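Local coordinates for protein glycosyl hydrolase, family 38 (Enterococcus faecalis, PDB 5KBP) that probably hydrolyses alpha-linked mannose from glycans, as a glycoside hydrolase family 38 alpha-mannosidase, at residues A[30-33]-A[34-37]; A[199-203]-A[204-208]. All coordinates share one frame; numbering follows the deposited sequence.

Contact 1: residues A[30-33]-A[34-37]; sequences MRLI and ELVD
Two consecutive turns of helix 25-45 meet where I33 lies alongside D37 and L32 faces L35 and V36. Three i to i+4 backbone bonds join the turns: L35 N to R31 O, V36 N to L32 O and D37 N to I33 O. The middle one is the straightest, with an N-H...O angle of 173° over 3.0 Å between V36 N and L32 O. On one flank L32 CD1 comes 4.3 Å from L35 CD2 and 4.4 Å from V36 CG2, a loose apolar row of branch ends. With its CG1 turned opposite the backbone N (chi1 177°), V36 is left with CG2 lying 3.4 Å from L32 O. Within the family 38 N-terminal domain, helix 59-65 covers this face, I60 packing on L32 and Y64 on I33 and V36. A second flank pairs I33 CG2 with D37 OD2 at 3.7 Å, the two side chains pointing the same way. The D37 carboxylate folds back toward the preceding turn, its OD2 3.1 Å from I33 O, two acceptors that do not bond; its OD1 is hydrogen-bonded to Y64 OH and salt-bridged to R68, which fix the carboxylate. E34 runs back along the helix, its CG 3.8 Å from M30 O. R31 and E34 do not pair, R31 NE lying 5.7 Å from E34 OE1: R31 forms a salt bridge with E27 of the same helix and E34 one with K478 of the second subunit, whose F381 also packs on M30 and E34.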
ATOM      1  N   MET A  30      -2.775 -14.555   7.106  1.00 35.85           N
ATOM      2  CA  MET A  30      -3.732 -15.656   7.081  1.00 41.78           C
ATOM      3  C   MET A  30      -3.282 -16.812   7.963  1.00 38.46           C
ATOM      4  O   MET A  30      -4.120 -17.577   8.455  1.00 40.89           O
ATOM      5  CB  MET A  30      -3.952 -16.131   5.645  1.00 35.57           C
ATOM      6  CG  MET A  30      -4.628 -15.110   4.742  1.00 41.23           C
ATOM      7  SD  MET A  30      -6.244 -14.575   5.339  1.00 43.58           S
ATOM      8  CE  MET A  30      -5.843 -12.976   6.045  1.00 32.27           C
ATOM      9  N   ARG A  31      -1.973 -16.958   8.171  1.00 38.68           N
ATOM     10  CA  ARG A  31      -1.479 -17.957   9.109  1.00 43.83           C
ATOM     11  C   ARG A  31      -1.614 -17.493  10.553  1.00 44.22           C
ATOM     12  O   ARG A  31      -1.684 -18.328  11.461  1.00 47.47           O
ATOM     13  CB  ARG A  31      -0.026 -18.301   8.789  1.00 34.62           C
ATOM     14  CG  ARG A  31       0.124 -19.179   7.558  1.00 38.68           C
ATOM     15  CD  ARG A  31       1.569 -19.325   7.117  1.00 33.41           C
ATOM     16  NE  ARG A  31       1.687 -20.254   5.997  1.00 41.28           N
ATOM     17  CZ  ARG A  31       1.547 -19.912   4.720  1.00 43.13           C
ATOM     18  NH1 ARG A  31       1.281 -18.654   4.391  1.00 35.57           N
ATOM     19  NH2 ARG A  31       1.671 -20.828   3.767  1.00 37.54           N
ATOM     20  N   LEU A  32      -1.659 -16.178  10.782  1.00 42.03           N
ATOM     21  CA  LEU A  32      -1.947 -15.671  12.119  1.00 38.90           C
ATOM     22  C   LEU A  32      -3.373 -16.009  12.534  1.00 37.74           C
ATOM     23  O   LEU A  32      -3.637 -16.271  13.713  1.00 37.59           O
ATOM     24  CB  LEU A  32      -1.715 -14.161  12.171  1.00 49.00           C
ATOM     25  CG  LEU A  32      -1.888 -13.499  13.538  1.00 53.07           C
ATOM     26  CD1 LEU A  32      -0.838 -14.006  14.512  1.00 56.17           C
ATOM     27  CD2 LEU A  32      -1.836 -11.979  13.430  1.00 52.43           C
ATOM     28  N   ILE A  33      -4.304 -16.010  11.576  1.00 39.39           N
ATOM     29  CA  ILE A  33      -5.687 -16.363  11.882  1.00 41.64           C
ATOM     30  C   ILE A  33      -5.772 -17.814  12.335  1.00 45.69           C
ATOM     31  O   ILE A  33      -6.492 -18.142  13.285  1.00 52.91           O
ATOM     32  CB  ILE A  33      -6.588 -16.099  10.661  1.00 39.35           C
ATOM     33  CG1 ILE A  33      -6.366 -14.680  10.133  1.00 41.82           C
ATOM     34  CG2 ILE A  33      -8.050 -16.314  11.022  1.00 36.15           C
ATOM     35  CD1 ILE A  33      -6.669 -13.600  11.143  1.00 38.00           C
ATOM     36  N   GLU A  34      -5.038 -18.703  11.661  1.00 43.16           N
ATOM     37  CA  GLU A  34      -5.026 -20.107  12.057  1.00 50.04           C
ATOM     38  C   GLU A  34      -4.454 -20.281  13.460  1.00 44.11           C
ATOM     39  O   GLU A  34      -4.968 -21.078  14.252  1.00 42.24           O
ATOM     40  CB  GLU A  34      -4.222 -20.930  11.050  1.00 54.26           C
ATOM     41  CG  GLU A  34      -4.869 -21.045   9.678  1.00 70.34           C
ATOM     42  CD  GLU A  34      -4.020 -21.828   8.696  1.00 82.33           C
ATOM     43  OE1 GLU A  34      -2.829 -22.066   8.992  1.00 83.23           O
ATOM     44  OE2 GLU A  34      -4.542 -22.206   7.627  1.00 82.66           O
ATOM     45  N   LEU A  35      -3.394 -19.537  13.783  1.00 34.76           N
ATOM     46  CA  LEU A  35      -2.767 -19.664  15.095  1.00 33.29           C
ATOM     47  C   LEU A  35      -3.724 -19.248  16.206  1.00 42.79           C
ATOM     48  O   LEU A  35      -3.930 -19.991  17.173  1.00 46.48           O
ATOM     49  CB  LEU A  35      -1.488 -18.829  15.148  1.00 38.29           C
ATOM     50  CG  LEU A  35      -0.833 -18.707  16.525  1.00 38.37           C
ATOM     51  CD1 LEU A  35      -0.324 -20.054  17.004  1.00 44.79           C
ATOM     52  CD2 LEU A  35       0.292 -17.688  16.498  1.00 32.39           C
ATOM     53  N   VAL A  36      -4.321 -18.059  16.082  1.00 38.49           N
ATOM     54  CA  VAL A  36      -5.210 -17.565  17.130  1.00 31.93           C
ATOM     55  C   VAL A  36      -6.469 -18.419  17.224  1.00 40.67           C
ATOM     56  O   VAL A  36      -7.003 -18.626  18.321  1.00 45.33           O
ATOM     57  CB  VAL A  36      -5.541 -16.081  16.887  1.00 38.08           C
ATOM     58  CG1 VAL A  36      -6.524 -15.564  17.933  1.00 36.10           C
ATOM     59  CG2 VAL A  36      -4.266 -15.249  16.898  1.00 30.25           C
ATOM     60  N   ASP A  37      -6.962 -18.934  16.094  1.00 36.51           N
ATOM     61  CA  ASP A  37      -8.096 -19.853  16.140  1.00 44.97           C
ATOM     62  C   ASP A  37      -7.775 -21.077  16.987  1.00 49.06           C
ATOM     63  O   ASP A  37      -8.612 -21.536  17.773  1.00 48.42           O
ATOM     64  CB  ASP A  37      -8.501 -20.280  14.729  1.00 45.09           C
ATOM     65  CG  ASP A  37      -9.250 -19.198  13.980  1.00 54.39           C
ATOM     66  OD1 ASP A  37      -9.752 -18.257  14.630  1.00 57.31           O
ATOM     67  OD2 ASP A  37      -9.346 -19.295  12.739  1.00 51.84           O
TER

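Contact 2: residues A[199-203]-A[204-208]; sequences EIPSE and KEAAI
P201 lays its ring over the first turn of helix 204-219, with CB 3.6 Å from A206 CB and CG 3.6 Å from A206 O. The same CB reaches A207 CB at 4.3 Å, so one edge of the pyrrolidine spans two successive alanines whose small methyls allow the close approach. E203 occupies the N-cap position, and its carbonyl starts the helical bonding: A207 N donates to E203 O at 2.8 Å, nearly in line with the C=O bond, although the N-H...O angle is only 146°. A207 CB also lies 3.1 Å from E203 O. The E203 side chain is bent at chi2, and its OE1 makes a long, weak ion pair with K244. K204, extended until its last torsion, hooks NZ round to E205 OE1 at 3.4 Å, a weak salt bridge between exposed neighbours. S202 OG is held by D241, just ahead of helix 242-252. A207 packs on L248 of that helix. The loop between strand 184-189 and helix 204-219 packs, through I200, on I242 and A245 of helix 242-252 and, through P201, on F210 of the helix it leads into.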
ATOM      1  N   GLU A 199       8.121 -27.706  20.813  1.00 48.18           N
ATOM      2  CA  GLU A 199       7.701 -29.058  20.442  1.00 48.53           C
ATOM      3  C   GLU A 199       8.177 -30.086  21.475  1.00 52.29           C
ATOM      4  O   GLU A 199       9.091 -30.880  21.244  1.00 59.13           O
ATOM      5  CB  GLU A 199       8.195 -29.415  19.034  1.00 48.24           C
ATOM      6  CG  GLU A 199       7.797 -28.404  17.973  1.00 64.37           C
ATOM      7  CD  GLU A 199       7.965 -28.935  16.564  1.00 74.79           C
ATOM      8  OE1 GLU A 199       7.683 -30.132  16.341  1.00 82.55           O
ATOM      9  OE2 GLU A 199       8.380 -28.158  15.679  1.00 78.56           O
ATOM     10  N   ILE A 200       7.521 -30.043  22.629  1.00 54.45           N
ATOM     11  CA  ILE A 200       7.803 -30.978  23.715  1.00 52.13           C
ATOM     12  C   ILE A 200       7.224 -32.340  23.348  1.00 59.95           C
ATOM     13  O   ILE A 200       6.021 -32.445  23.070  1.00 59.07           O
ATOM     14  CB  ILE A 200       7.236 -30.470  25.048  1.00 48.95           C
ATOM     15  CG1 ILE A 200       7.878 -29.133  25.428  1.00 42.08           C
ATOM     16  CG2 ILE A 200       7.447 -31.505  26.141  1.00 40.14           C
ATOM     17  CD1 ILE A 200       7.289 -28.504  26.670  1.00 42.55           C
ATOM     18  N   PRO A 201       8.035 -33.397  23.324  1.00 54.92           N
ATOM     19  CA  PRO A 201       7.515 -34.717  22.947  1.00 50.60           C
ATOM     20  C   PRO A 201       6.470 -35.219  23.934  1.00 52.90           C
ATOM     21  O   PRO A 201       6.630 -35.109  25.152  1.00 49.39           O
ATOM     22  CB  PRO A 201       8.763 -35.606  22.958  1.00 45.25           C
ATOM     23  CG  PRO A 201       9.904 -34.664  22.775  1.00 45.88           C
ATOM     24  CD  PRO A 201       9.498 -33.403  23.476  1.00 49.16           C
ATOM     25  N   SER A 202       5.390 -35.777  23.389  1.00 53.02           N
ATOM     26  CA  SER A 202       4.351 -36.424  24.176  1.00 52.88           C
ATOM     27  C   SER A 202       4.453 -37.945  24.125  1.00 55.32           C
ATOM     28  O   SER A 202       3.461 -38.638  24.371  1.00 63.40           O
ATOM     29  CB  SER A 202       2.968 -35.969  23.706  1.00 59.61           C
ATOM     30  OG  SER A 202       2.743 -36.330  22.355  1.00 73.23           O
ATOM     31  N   GLU A 203       5.629 -38.474  23.796  1.00 54.23           N
ATOM     32  CA  GLU A 203       5.890 -39.904  23.812  1.00 56.77           C
ATOM     33  C   GLU A 203       7.066 -40.190  24.736  1.00 59.03           C
ATOM     34  O   GLU A 203       7.984 -39.374  24.867  1.00 59.64           O
ATOM     35  CB  GLU A 203       6.177 -40.437  22.404  1.00 57.56           C
ATOM     36  CG  GLU A 203       4.984 -40.361  21.461  1.00 64.59           C
ATOM     37  CD  GLU A 203       3.750 -41.044  22.022  1.00 80.06           C
ATOM     38  OE1 GLU A 203       2.676 -40.408  22.057  1.00 85.00           O
ATOM     39  OE2 GLU A 203       3.855 -42.219  22.434  1.00 88.05           O
ATOM     40  N   LYS A 204       7.030 -41.364  25.369  1.00 60.79           N
ATOM     41  CA  LYS A 204       7.939 -41.664  26.473  1.00 52.59           C
ATOM     42  C   LYS A 204       9.398 -41.567  26.045  1.00 51.37           C
ATOM     43  O   LYS A 204      10.181 -40.810  26.631  1.00 60.40           O
ATOM     44  CB  LYS A 204       7.636 -43.057  27.030  1.00 57.68           C
ATOM     45  CG  LYS A 204       8.553 -43.479  28.166  1.00 64.25           C
ATOM     46  CD  LYS A 204       8.172 -44.851  28.696  1.00 63.37           C
ATOM     47  CE  LYS A 204       9.013 -45.231  29.901  1.00 72.89           C
ATOM     48  NZ  LYS A 204      10.467 -45.241  29.582  1.00 80.13           N
ATOM     49  N   GLU A 205       9.786 -42.334  25.023  1.00 51.58           N
ATOM     50  CA  GLU A 205      11.194 -42.404  24.640  1.00 54.61           C
ATOM     51  C   GLU A 205      11.709 -41.053  24.160  1.00 54.46           C
ATOM     52  O   GLU A 205      12.803 -40.622  24.542  1.00 60.66           O
ATOM     53  CB  GLU A 205      11.393 -43.468  23.560  1.00 62.25           C
ATOM     54  CG  GLU A 205      11.166 -44.890  24.037  1.00 80.29           C
ATOM     55  CD  GLU A 205      11.984 -45.226  25.268  1.00 96.82           C
ATOM     56  OE1 GLU A 205      11.381 -45.552  26.312  1.00101.93           O
ATOM     57  OE2 GLU A 205      13.228 -45.157  25.194  1.00102.39           O
ATOM     58  N   ALA A 206      10.932 -40.369  23.318  1.00 46.95           N
ATOM     59  CA  ALA A 206      11.356 -39.065  22.818  1.00 44.69           C
ATOM     60  C   ALA A 206      11.434 -38.034  23.937  1.00 45.07           C
ATOM     61  O   ALA A 206      12.294 -37.147  23.910  1.00 49.70           O
ATOM     62  CB  ALA A 206      10.409 -38.589  21.721  1.00 43.90           C
ATOM     63  N   ALA A 207      10.549 -38.136  24.932  1.00 40.00           N
ATOM     64  CA  ALA A 207      10.542 -37.159  26.019  1.00 39.38           C
ATOM     65  C   ALA A 207      11.785 -37.285  26.891  1.00 57.08           C
ATOM     66  O   ALA A 207      12.307 -36.277  27.380  1.00 57.82           O
ATOM     67  CB  ALA A 207       9.282 -37.319  26.865  1.00 48.33           C
ATOM     68  N   ILE A 208      12.272 -38.512  27.096  1.00 55.82           N
ATOM     69  CA  ILE A 208      13.434 -38.722  27.959  1.00 58.99           C
ATOM     70  C   ILE A 208      14.667 -38.049  27.370  1.00 60.36           C
ATOM     71  O   ILE A 208      15.342 -37.256  28.038  1.00 61.85           O
ATOM     72  CB  ILE A 208      13.668 -40.226  28.186  1.00 55.48           C
ATOM     73  CG1 ILE A 208      12.488 -40.841  28.941  1.00 51.82           C
ATOM     74  CG2 ILE A 208      14.968 -40.453  28.940  1.00 49.57           C
ATOM     75  CD1 ILE A 208      12.532 -42.351  29.018  1.00 59.49           C
TER

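How the contacts relate
Both contacts are local, each within one continuous run of chain, and both belong to the N-terminal domain of the family 38 fold. Contact 1 comes first, midway along helix 25-45; contact 2 follows more than 160 residues later, at the start of helix 204-219. Their centres are 26 Å apart and their nearest atoms about 12 Å, so they do not touch, though they lie on the same side of the chain's centre. The first is largely buried, between helix 59-65 and the second subunit, and so forms part of the subunit interface; the second is a largely exposed helix start, its A207 side chain about 6 Å from that of F253, seen to bind calcium in this protein, though none is bound to this chain here.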